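Local coordinates for DNA alpha-glucosyltransferase (Enterobacteria phage T4, PDB 1XV5), which belongs to the GT-B clan of glycosyltransferases, which are built from two Rossmann-like domains facing each other across a cleft, at residues L302-E307 / K331-N336; Q176-I181 / K393-I398; G145-V150 / P170-F175. All coordinates share one frame; numbering follows the deposited sequence.

Contact 1: L302-E307 / K331-N336; sequences LQRSLE and KFRVDN. With UDP (uridine-5'-diphosphate), chain C; EDO (1,2-ethanediol), chain F.
Gln303 and Lys331 join two irregular loops of the second Rossmann-like domain through a single backbone bond, Lys331 N to Gln303 O at 2.9 Å, with an N-H...O angle of 160°. A water that accepts from Lys331 NZ at 2.9 Å can also donate to this carbonyl, though other acceptors compete for its protons; if so, the lysine is tied to Gln303 O at both its backbone and its ammonium end. Past this link the contact rests on Arg304, which can be followed outward. Its CB lies 3.8 Å from Lys331 O and its CG comes closer to that oxygen, at 3.6 Å, so the root of the side chain packs against the Lys331 carbonyl oxygen. The chain then bends about the CG-CD bond (chi3 -61°) and carries the guanidinium toward Arg333. There NH2 stands 4.1 Å from Arg333 CG, meeting the aliphatic stem of that arginine, and the two guanidinium planes are 54° apart. The same NH2 gives a proton to a second water at 2.9 Å, which in turn donates to Arg333 O at 2.8 Å. NH1 turns to other partners, a salt bridge with Glu394 and a hydrogen bond to Asn174 OD1. Arg333 sends its own head away, to Gln384 O and a bound 1,2-ethanediol. At the far end of 302-307, Glu307 occupies the N-cap of helix 308-316 and belongs to the uridine-5'-diphosphate pocket; Lys210 bridges to its carboxylate and also binds the ligand. Across the two loops, then, one direct bond and two waters can do the polar work, and the carboxylate of Glu394 probably offsets the positive charge of Arg304 where it passes close to a second arginine.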
loop_
_atom_site.group_PDB
_atom_site.type_symbol
_atom_site.label_atom_id
_atom_site.label_comp_id
_atom_site.label_asym_id
_atom_site.label_seq_id
_atom_site.Cartn_x
_atom_site.Cartn_y
_atom_site.Cartn_z
ATOM N N LEU A 302 7.594 -4.033 10.440
ATOM C CA LEU A 302 8.219 -2.826 9.911
ATOM C C LEU A 302 9.735 -2.856 9.779
ATOM O O LEU A 302 10.445 -3.114 10.750
ATOM C CB LEU A 302 7.814 -1.631 10.784
ATOM C CG LEU A 302 6.302 -1.383 10.882
ATOM C CD1 LEU A 302 6.007 -0.358 11.970
ATOM C CD2 LEU A 302 5.767 -0.903 9.536
ATOM N N GLN A 303 10.222 -2.578 8.571
ATOM C CA GLN A 303 11.655 -2.531 8.306
ATOM C C GLN A 303 11.963 -1.202 7.614
ATOM O O GLN A 303 12.472 -0.279 8.252
ATOM C CB GLN A 303 12.094 -3.722 7.437
ATOM C CG GLN A 303 13.613 -3.917 7.397
ATOM C CD GLN A 303 14.020 -5.340 7.039
ATOM O OE1 GLN A 303 13.420 -6.304 7.516
ATOM N NE2 GLN A 303 15.058 -5.477 6.217
ATOM N N ARG A 304 11.637 -1.092 6.326
ATOM C CA ARG A 304 11.864 0.148 5.572
ATOM C C ARG A 304 10.613 0.591 4.817
ATOM O O ARG A 304 10.557 1.697 4.301
ATOM C CB ARG A 304 12.971 -0.029 4.516
ATOM C CG ARG A 304 14.380 -0.273 5.038
ATOM C CD ARG A 304 15.355 -0.406 3.859
ATOM N NE ARG A 304 15.005 -1.531 2.990
ATOM C CZ ARG A 304 15.464 -1.699 1.752
ATOM N NH1 ARG A 304 15.084 -2.754 1.038
ATOM N NH2 ARG A 304 16.295 -0.812 1.221
ATOM N N SER A 305 9.604 -0.267 4.759
ATOM C CA SER A 305 8.412 0.049 3.987
ATOM C C SER A 305 7.335 0.972 4.545
ATOM O O SER A 305 6.691 0.659 5.549
ATOM C CB SER A 305 7.725 -1.250 3.554
ATOM O OG SER A 305 8.617 -2.100 2.858
ATOM N N LEU A 306 7.153 2.116 3.890
ATOM C CA LEU A 306 6.059 3.006 4.245
ATOM C C LEU A 306 5.011 2.453 3.287
ATOM O O LEU A 306 5.340 1.643 2.409
ATOM C CB LEU A 306 6.356 4.468 3.897
ATOM C CG LEU A 306 7.104 5.278 4.956
ATOM C CD1 LEU A 306 7.409 6.666 4.406
ATOM C CD2 LEU A 306 6.257 5.372 6.233
ATOM N N GLU A 307 3.764 2.863 3.452
ATOM C CA GLU A 307 2.693 2.396 2.580
ATOM C C GLU A 307 2.406 3.443 1.516
ATOM O O GLU A 307 2.867 4.582 1.614
ATOM C CB GLU A 307 1.439 2.127 3.406
ATOM C CG GLU A 307 1.647 1.044 4.437
ATOM C CD GLU A 307 0.426 0.816 5.293
ATOM O OE1 GLU A 307 0.219 1.579 6.261
ATOM O OE2 GLU A 307 -0.332 -0.122 4.980
ATOM N N LYS A 331 13.127 2.353 9.168
ATOM C CA LYS A 331 14.453 2.895 8.906
ATOM C C LYS A 331 14.555 3.547 7.526
ATOM O O LYS A 331 14.093 2.998 6.526
ATOM C CB LYS A 331 15.506 1.791 9.025
ATOM C CG LYS A 331 15.626 1.185 10.414
ATOM C CD LYS A 331 16.790 0.211 10.477
ATOM C CE LYS A 331 16.915 -0.438 11.844
ATOM N NZ LYS A 331 15.807 -1.398 12.116
ATOM N N PHE A 332 15.181 4.720 7.499
ATOM C CA PHE A 332 15.382 5.508 6.283
ATOM C C PHE A 332 16.218 4.708 5.283
ATOM O O PHE A 332 17.251 4.145 5.634
ATOM C CB PHE A 332 16.090 6.814 6.676
ATOM C CG PHE A 332 16.166 7.847 5.584
ATOM C CD1 PHE A 332 15.193 7.931 4.591
ATOM C CD2 PHE A 332 17.183 8.797 5.602
ATOM C CE1 PHE A 332 15.230 8.950 3.634
ATOM C CE2 PHE A 332 17.233 9.817 4.658
ATOM C CZ PHE A 332 16.253 9.897 3.669
ATOM N N ARG A 333 15.766 4.653 4.034
ATOM C CA ARG A 333 16.482 3.906 3.000
ATOM C C ARG A 333 17.930 4.374 2.850
ATOM O O ARG A 333 18.839 3.569 2.637
ATOM C CB ARG A 333 15.767 4.065 1.656
ATOM C CG ARG A 333 16.321 3.188 0.523
ATOM C CD ARG A 333 15.725 3.596 -0.828
ATOM N NE ARG A 333 16.109 4.963 -1.175
ATOM C CZ ARG A 333 17.275 5.301 -1.716
ATOM N NH1 ARG A 333 18.181 4.369 -1.995
ATOM N NH2 ARG A 333 17.551 6.577 -1.944
ATOM N N VAL A 334 18.136 5.681 2.977
ATOM C CA VAL A 334 19.458 6.267 2.795
ATOM C C VAL A 334 20.516 5.933 3.840
ATOM O O VAL A 334 21.612 5.499 3.486
ATOM C CB VAL A 334 19.360 7.803 2.661
ATOM C CG1 VAL A 334 20.756 8.414 2.557
ATOM C CG2 VAL A 334 18.541 8.160 1.425
ATOM N N ASP A 335 20.214 6.129 5.120
ATOM C CA ASP A 335 21.220 5.845 6.141
ATOM C C ASP A 335 20.812 4.855 7.228
ATOM O O ASP A 335 21.542 4.659 8.197
ATOM C CB ASP A 335 21.699 7.149 6.779
ATOM C CG ASP A 335 20.579 7.924 7.424
ATOM O OD1 ASP A 335 19.541 7.312 7.741
ATOM O OD2 ASP A 335 20.746 9.143 7.624
ATOM N N ASN A 336 19.640 4.246 7.072
ATOM C CA ASN A 336 19.150 3.235 8.009
ATOM C C ASN A 336 18.841 3.718 9.429
ATOM O O ASN A 336 18.862 2.930 10.377
ATOM C CB ASN A 336 20.151 2.077 8.056
ATOM C CG ASN A 336 19.499 0.752 8.400
ATOM O OD1 ASN A 336 18.417 0.437 7.906
ATOM N ND2 ASN A 336 20.169 -0.042 9.235
HETATM N N1 UDP C . -6.722 3.377 -2.555
HETATM C C2 UDP C . -7.593 3.884 -3.498
HETATM N N3 UDP C . -8.914 3.874 -3.129
HETATM C C4 UDP C . -9.437 3.424 -1.931
HETATM C C5 UDP C . -8.468 2.925 -1.004
HETATM C C6 UDP C . -7.174 2.917 -1.341
HETATM O O2 UDP C . -7.220 4.319 -4.575
HETATM O O4 UDP C . -10.652 3.479 -1.742
HETATM C "C1'" UDP C . -5.297 3.339 -2.899
HETATM C "C2'" UDP C . -4.391 4.136 -1.966
HETATM O "O2'" UDP C . -4.410 5.510 -2.291
HETATM C "C3'" UDP C . -3.060 3.446 -2.233
HETATM C "C4'" UDP C . -3.483 1.980 -2.309
HETATM O "O4'" UDP C . -4.856 2.003 -2.784
HETATM O "O3'" UDP C . -2.551 3.873 -3.497
HETATM C "C5'" UDP C . -3.418 1.225 -0.996
HETATM O "O5'" UDP C . -2.071 0.865 -0.714
HETATM P PA UDP C . -1.415 1.030 0.730
HETATM O O1A UDP C . -0.026 0.545 0.591
HETATM O O2A UDP C . -1.656 2.417 1.210
HETATM O O3A UDP C . -2.258 0.031 1.715
HETATM P PB UDP C . -2.987 -1.412 1.444
HETATM O O1B UDP C . -2.832 -2.207 2.689
HETATM O O2B UDP C . -4.347 -1.143 0.924
HETATM O O3B UDP C . -2.120 -2.087 0.298
HETATM C C1 EDO F . 20.665 6.896 -3.546
HETATM O O1 EDO F . 20.334 7.235 -2.190
HETATM C C2 EDO F . 20.590 5.384 -3.793
HETATM O O2 EDO F . 21.634 4.676 -3.104
HETATM O O HOH W 1 13.062 -1.092 11.103
HETATM O O HOH W 2 18.506 0.823 2.255
#

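Contact 2: Q176-I181 / K393-I398; sequences QPPMDI and KEQFDI
Gln176 and Pro178 meet Gln395 where the chain leaves the first Rossmann-like domain of the GT-B fold. Segment 176-181 follows strand 172-174 and runs toward the second domain, while helix 388-399, near the C-terminus, packs back against the first, a crossing-over that is a hallmark of GT-B enzymes. At Gln176 the backbone does the touching: its O lies 2.9 Å from the atom modelled as Gln395 OE1. The amide of Gln395 is probably turned over in the model, and with it turned back this approach may be a hydrogen bond. Pro177 points its ring away from the helix, packing on His141 and Tyr308, while its O accepts a bond from Gln386 NE2. Pro178 faces the helix again. Its CG comes within 3.5 Å of that same Gln395 amide atom, modelled as OE1; the two side chains approach from opposite directions. Gln395 reaches this far because its chain is extended beyond CG (chi2 168°); the closest pair of CA atoms across the segments, those of Gln176 and Gln395, is 8.9 Å apart. All three touching residues are buried, and Phe175 also packs on Gln395. Beyond Pro178 the segment departs from 393-398: Met179 makes backbone hydrogen bonds with Ser388 and lays its side chain against helices 17-30 and 308-316. Asp180 takes the N-cap of helix 181-188, OD1 bonding to Lys183 N. At the first residue of that helix, Ile181 N bonds to Asp387 OD1 and makes a weak hydrogen bond to Met179 O at 2.9 Å.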
loop_
_atom_site.group_PDB
_atom_site.type_symbol
_atom_site.label_atom_id
_atom_site.label_comp_id
_atom_site.label_asym_id
_atom_site.label_seq_id
_atom_site.Cartn_x
_atom_site.Cartn_y
_atom_site.Cartn_z
ATOM N N GLN A 176 10.763 -2.408 -0.551
ATOM C CA GLN A 176 9.848 -1.335 -0.179
ATOM C C GLN A 176 8.941 -1.176 -1.388
ATOM O O GLN A 176 9.399 -1.315 -2.521
ATOM C CB GLN A 176 10.580 -0.007 0.020
ATOM C CG GLN A 176 11.582 0.029 1.140
ATOM C CD GLN A 176 12.385 1.314 1.112
ATOM O OE1 GLN A 176 11.874 2.395 1.432
ATOM N NE2 GLN A 176 13.643 1.209 0.709
ATOM N N PRO A 177 7.647 -0.898 -1.170
ATOM C CA PRO A 177 6.703 -0.716 -2.283
ATOM C C PRO A 177 6.900 0.715 -2.804
ATOM O O PRO A 177 6.459 1.680 -2.174
ATOM C CB PRO A 177 5.348 -0.934 -1.618
ATOM C CG PRO A 177 5.565 -0.402 -0.231
ATOM C CD PRO A 177 6.948 -0.898 0.131
ATOM N N PRO A 178 7.558 0.869 -3.967
ATOM C CA PRO A 178 7.835 2.175 -4.566
ATOM C C PRO A 178 6.725 2.845 -5.355
ATOM O O PRO A 178 5.820 2.199 -5.872
ATOM C CB PRO A 178 9.047 1.904 -5.472
ATOM C CG PRO A 178 9.362 0.400 -5.297
ATOM C CD PRO A 178 8.064 -0.197 -4.843
ATOM N N MET A 179 6.834 4.164 -5.455
ATOM C CA MET A 179 5.890 4.968 -6.211
ATOM C C MET A 179 6.683 6.071 -6.890
ATOM O O MET A 179 7.696 6.522 -6.357
ATOM C CB MET A 179 4.852 5.594 -5.278
ATOM C CG MET A 179 3.840 6.468 -5.983
ATOM S SD MET A 179 2.571 7.054 -4.851
ATOM C CE MET A 179 3.250 8.659 -4.387
ATOM N N ASP A 180 6.248 6.487 -8.077
ATOM C CA ASP A 180 6.927 7.575 -8.759
ATOM C C ASP A 180 6.382 8.820 -8.066
ATOM O O ASP A 180 5.343 9.365 -8.453
ATOM C CB ASP A 180 6.569 7.617 -10.245
ATOM C CG ASP A 180 7.389 8.641 -11.008
ATOM O OD1 ASP A 180 7.846 9.621 -10.381
ATOM O OD2 ASP A 180 7.568 8.475 -12.235
ATOM N N ILE A 181 7.080 9.244 -7.021
ATOM C CA ILE A 181 6.684 10.402 -6.233
ATOM C C ILE A 181 6.786 11.709 -7.020
ATOM O O ILE A 181 5.985 12.627 -6.831
ATOM C CB ILE A 181 7.541 10.455 -4.950
ATOM C CG1 ILE A 181 7.109 9.309 -4.028
ATOM C CG2 ILE A 181 7.405 11.810 -4.267
ATOM C CD1 ILE A 181 8.030 9.053 -2.852
ATOM N N LYS A 393 15.099 0.044 -8.736
ATOM C CA LYS A 393 16.443 -0.224 -9.240
ATOM C C LYS A 393 17.085 -1.236 -8.295
ATOM O O LYS A 393 17.709 -2.205 -8.731
ATOM C CB LYS A 393 17.277 1.060 -9.269
ATOM C CG LYS A 393 18.775 0.825 -9.460
ATOM C CD LYS A 393 19.068 0.112 -10.767
ATOM C CE LYS A 393 20.533 -0.300 -10.870
ATOM N NZ LYS A 393 21.455 0.847 -10.671
ATOM N N GLU A 394 16.919 -1.006 -6.993
ATOM C CA GLU A 394 17.463 -1.906 -5.983
ATOM C C GLU A 394 16.901 -3.313 -6.199
ATOM O O GLU A 394 17.634 -4.299 -6.173
ATOM C CB GLU A 394 17.089 -1.423 -4.574
ATOM C CG GLU A 394 17.656 -2.288 -3.450
ATOM C CD GLU A 394 17.117 -1.909 -2.077
ATOM O OE1 GLU A 394 17.163 -0.711 -1.724
ATOM O OE2 GLU A 394 16.653 -2.814 -1.352
ATOM N N GLN A 395 15.592 -3.396 -6.421
ATOM C CA GLN A 395 14.935 -4.681 -6.627
ATOM C C GLN A 395 15.371 -5.324 -7.937
ATOM O O GLN A 395 15.577 -6.533 -8.002
ATOM C CB GLN A 395 13.412 -4.496 -6.591
ATOM C CG GLN A 395 12.944 -3.899 -5.264
ATOM C CD GLN A 395 11.505 -3.426 -5.269
ATOM O OE1 GLN A 395 11.134 -2.546 -4.488
ATOM N NE2 GLN A 395 10.683 -4.010 -6.135
ATOM N N PHE A 396 15.523 -4.510 -8.975
ATOM C CA PHE A 396 15.945 -5.018 -10.275
ATOM C C PHE A 396 17.330 -5.654 -10.171
ATOM O O PHE A 396 17.585 -6.708 -10.758
ATOM C CB PHE A 396 15.957 -3.884 -11.305
ATOM C CG PHE A 396 16.375 -4.320 -12.683
ATOM C CD1 PHE A 396 17.719 -4.338 -13.047
ATOM C CD2 PHE A 396 15.425 -4.728 -13.613
ATOM C CE1 PHE A 396 18.109 -4.755 -14.318
ATOM C CE2 PHE A 396 15.808 -5.150 -14.890
ATOM C CZ PHE A 396 17.152 -5.162 -15.238
ATOM N N ASP A 397 18.221 -5.017 -9.422
ATOM C CA ASP A 397 19.571 -5.544 -9.254
ATOM C C ASP A 397 19.558 -6.886 -8.531
ATOM O O ASP A 397 20.344 -7.780 -8.849
ATOM C CB ASP A 397 20.439 -4.534 -8.501
ATOM C CG ASP A 397 20.799 -3.336 -9.355
ATOM O OD1 ASP A 397 21.323 -2.343 -8.807
ATOM O OD2 ASP A 397 20.565 -3.393 -10.581
ATOM N N ILE A 398 18.658 -7.025 -7.564
ATOM C CA ILE A 398 18.534 -8.264 -6.809
ATOM C C ILE A 398 17.931 -9.359 -7.690
ATOM O O ILE A 398 18.340 -10.519 -7.628
ATOM C CB ILE A 398 17.631 -8.066 -5.570
ATOM C CG1 ILE A 398 18.334 -7.161 -4.556
ATOM C CG2 ILE A 398 17.282 -9.415 -4.949
ATOM C CD1 ILE A 398 17.465 -6.778 -3.360
#

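Contact 3: G145-V150 / P170-F175; sequences GDFNKV and PTVYNF
Val172 presses one methyl, CG1, against Asn148 and Phe147, fastening helix 146-155 to strand 172-174 within a beta-alpha-beta crossover. The unit runs from strand 137-140 through the helix to strand 172-174, an outermost strand of the parallel sheet in the first Rossmann-like domain. The tight part is small and centred on that methyl. CG1 stands anti to the backbone N (chi1 179°) and meets the Asn148 amide almost evenly, 3.6 Å from OD1 and 3.6 Å from ND2. Asn148 ND2 also comes within 3.6 Å of Val172 CB, so the amide bears on the root of the valine as well as its branch. This polar group is not left to the methyl alone: OD1 is hydrogen-bonded to Ser140 OG at the end of the neighbouring strand, which holds one end of the amide in place. Phe147 adds a looser apolar touch, CE2 to Val172 CG1 at 4.2 Å, with the methyl near the plane of the ring at its edge. Met152, one turn further along the helix, packs on both Phe147 and Val172. Tyr173 leaves the strand away from the helix and packs on Phe139 and Ile398. Solvent reaches the other flank, where Thr171 and Lys149 are exposed and do not meet across the contact. Thr171 instead lays its CG2 over one face of the Tyr173 ring, offset toward the rim, 3.7 Å above the plane. The helix itself opens after the N-cap residue Gly145, whose O accepts from Lys149 N at 2.9 Å.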
loop_
_atom_site.group_PDB
_atom_site.type_symbol
_atom_site.label_atom_id
_atom_site.label_comp_id
_atom_site.label_asym_id
_atom_site.label_seq_id
_atom_site.Cartn_x
_atom_site.Cartn_y
_atom_site.Cartn_z
ATOM N N GLY A 145 8.832 -10.418 9.766
ATOM C CA GLY A 145 7.400 -10.552 9.568
ATOM C C GLY A 145 6.918 -11.989 9.674
ATOM O O GLY A 145 7.718 -12.920 9.757
ATOM N N ASP A 146 5.602 -12.169 9.664
ATOM C CA ASP A 146 5.012 -13.497 9.758
ATOM C C ASP A 146 5.377 -14.369 8.561
ATOM O O ASP A 146 5.578 -15.574 8.707
ATOM C CB ASP A 146 3.490 -13.383 9.891
ATOM C CG ASP A 146 3.062 -12.843 11.248
ATOM O OD1 ASP A 146 1.882 -12.468 11.400
ATOM O OD2 ASP A 146 3.907 -12.804 12.168
ATOM N N PHE A 147 5.466 -13.769 7.379
ATOM C CA PHE A 147 5.818 -14.531 6.184
ATOM C C PHE A 147 7.177 -15.200 6.360
ATOM O O PHE A 147 7.331 -16.392 6.092
ATOM C CB PHE A 147 5.858 -13.618 4.955
ATOM C CG PHE A 147 6.305 -14.316 3.695
ATOM C CD1 PHE A 147 5.459 -15.200 3.031
ATOM C CD2 PHE A 147 7.580 -14.102 3.186
ATOM C CE1 PHE A 147 5.878 -15.863 1.877
ATOM C CE2 PHE A 147 8.011 -14.761 2.032
ATOM C CZ PHE A 147 7.158 -15.643 1.377
ATOM N N ASN A 148 8.158 -14.423 6.816
ATOM C CA ASN A 148 9.518 -14.922 7.026
ATOM C C ASN A 148 9.664 -15.860 8.222
ATOM O O ASN A 148 10.257 -16.936 8.112
ATOM C CB ASN A 148 10.495 -13.751 7.225
ATOM C CG ASN A 148 10.857 -13.052 5.928
ATOM O OD1 ASN A 148 9.987 -12.627 5.172
ATOM N ND2 ASN A 148 12.159 -12.916 5.674
ATOM N N LYS A 149 9.122 -15.447 9.362
ATOM C CA LYS A 149 9.250 -16.214 10.596
ATOM C C LYS A 149 8.245 -17.327 10.856
ATOM O O LYS A 149 8.519 -18.232 11.644
ATOM C CB LYS A 149 9.256 -15.254 11.788
ATOM C CG LYS A 149 10.386 -14.231 11.749
ATOM C CD LYS A 149 11.750 -14.911 11.717
ATOM C CE LYS A 149 12.880 -13.896 11.730
ATOM N NZ LYS A 149 14.214 -14.553 11.772
ATOM N N VAL A 150 7.089 -17.280 10.209
ATOM C CA VAL A 150 6.095 -18.317 10.437
ATOM C C VAL A 150 5.890 -19.241 9.242
ATOM O O VAL A 150 6.165 -20.438 9.328
ATOM C CB VAL A 150 4.736 -17.701 10.848
ATOM C CG1 VAL A 150 3.727 -18.803 11.129
ATOM C CG2 VAL A 150 4.915 -16.833 12.086
ATOM N N PRO A 170 14.668 -20.997 0.977
ATOM C CA PRO A 170 15.224 -20.059 -0.000
ATOM C C PRO A 170 15.413 -18.682 0.632
ATOM O O PRO A 170 14.817 -18.379 1.666
ATOM C CB PRO A 170 14.178 -20.062 -1.108
ATOM C CG PRO A 170 12.906 -20.267 -0.352
ATOM C CD PRO A 170 13.282 -21.354 0.631
ATOM N N THR A 171 16.245 -17.855 0.011
ATOM C CA THR A 171 16.510 -16.520 0.525
ATOM C C THR A 171 15.341 -15.573 0.280
ATOM O O THR A 171 14.744 -15.574 -0.796
ATOM C CB THR A 171 17.761 -15.913 -0.138
ATOM O OG1 THR A 171 18.878 -16.795 0.040
ATOM C CG2 THR A 171 18.083 -14.560 0.477
ATOM N N VAL A 172 15.010 -14.774 1.290
ATOM C CA VAL A 172 13.936 -13.794 1.165
ATOM C C VAL A 172 14.585 -12.425 1.300
ATOM O O VAL A 172 15.251 -12.140 2.298
ATOM C CB VAL A 172 12.868 -13.942 2.273
ATOM C CG1 VAL A 172 11.789 -12.866 2.103
ATOM C CG2 VAL A 172 12.243 -15.333 2.216
ATOM N N TYR A 173 14.396 -11.586 0.289
ATOM C CA TYR A 173 14.969 -10.250 0.286
ATOM C C TYR A 173 13.955 -9.217 0.741
ATOM O O TYR A 173 12.756 -9.363 0.511
ATOM C CB TYR A 173 15.437 -9.887 -1.119
ATOM C CG TYR A 173 16.488 -10.814 -1.673
ATOM C CD1 TYR A 173 17.828 -10.672 -1.315
ATOM C CD2 TYR A 173 16.142 -11.840 -2.552
ATOM C CE1 TYR A 173 18.800 -11.529 -1.821
ATOM C CE2 TYR A 173 17.106 -12.703 -3.062
ATOM C CZ TYR A 173 18.433 -12.540 -2.693
ATOM O OH TYR A 173 19.390 -13.388 -3.201
ATOM N N ASN A 174 14.436 -8.161 1.377
ATOM C CA ASN A 174 13.540 -7.109 1.815
ATOM C C ASN A 174 13.290 -6.179 0.635
ATOM O O ASN A 174 14.130 -6.058 -0.257
ATOM C CB ASN A 174 14.160 -6.317 2.960
ATOM C CG ASN A 174 13.243 -5.230 3.470
ATOM O OD1 ASN A 174 13.396 -4.055 3.128
ATOM N ND2 ASN A 174 12.268 -5.620 4.284
ATOM N N PHE A 175 12.133 -5.528 0.631
ATOM C CA PHE A 175 11.795 -4.586 -0.424
ATOM C C PHE A 175 10.848 -3.540 0.139
ATOM O O PHE A 175 10.228 -3.749 1.186
ATOM C CB PHE A 175 11.114 -5.302 -1.600
ATOM C CG PHE A 175 9.620 -5.457 -1.442
ATOM C CD1 PHE A 175 8.744 -4.583 -2.083
ATOM C CD2 PHE A 175 9.093 -6.469 -0.649
ATOM C CE1 PHE A 175 7.360 -4.715 -1.940
ATOM C CE2 PHE A 175 7.714 -6.615 -0.494
ATOM C CZ PHE A 175 6.844 -5.735 -1.143
#

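In the fold
Contacts 1 and 2 lie where the two domains meet, and contact 3 lies within the first domain. Contacts 1 and 2 have centres about 12 Å apart and are joined by a salt bridge, Arg304 NH1 to Glu394 OE2 at 2.9 Å. The same NH1 lies 3.0 Å from Asn174 OD1, probably a hydrogen bond to contact 3, whose centre is about 16 Å from that of contact 1. Contacts 2 and 3, about 17 Å apart between centres, meet where Ile398 CG2 packs 3.6 Å from Tyr173 CD2. Uridine-5'-diphosphate touches this group through Glu307 of contact 1, CB to O1A at 3.5 Å, whereas the Pro178 side chain of contact 2 stays about 10 Å from the ligand.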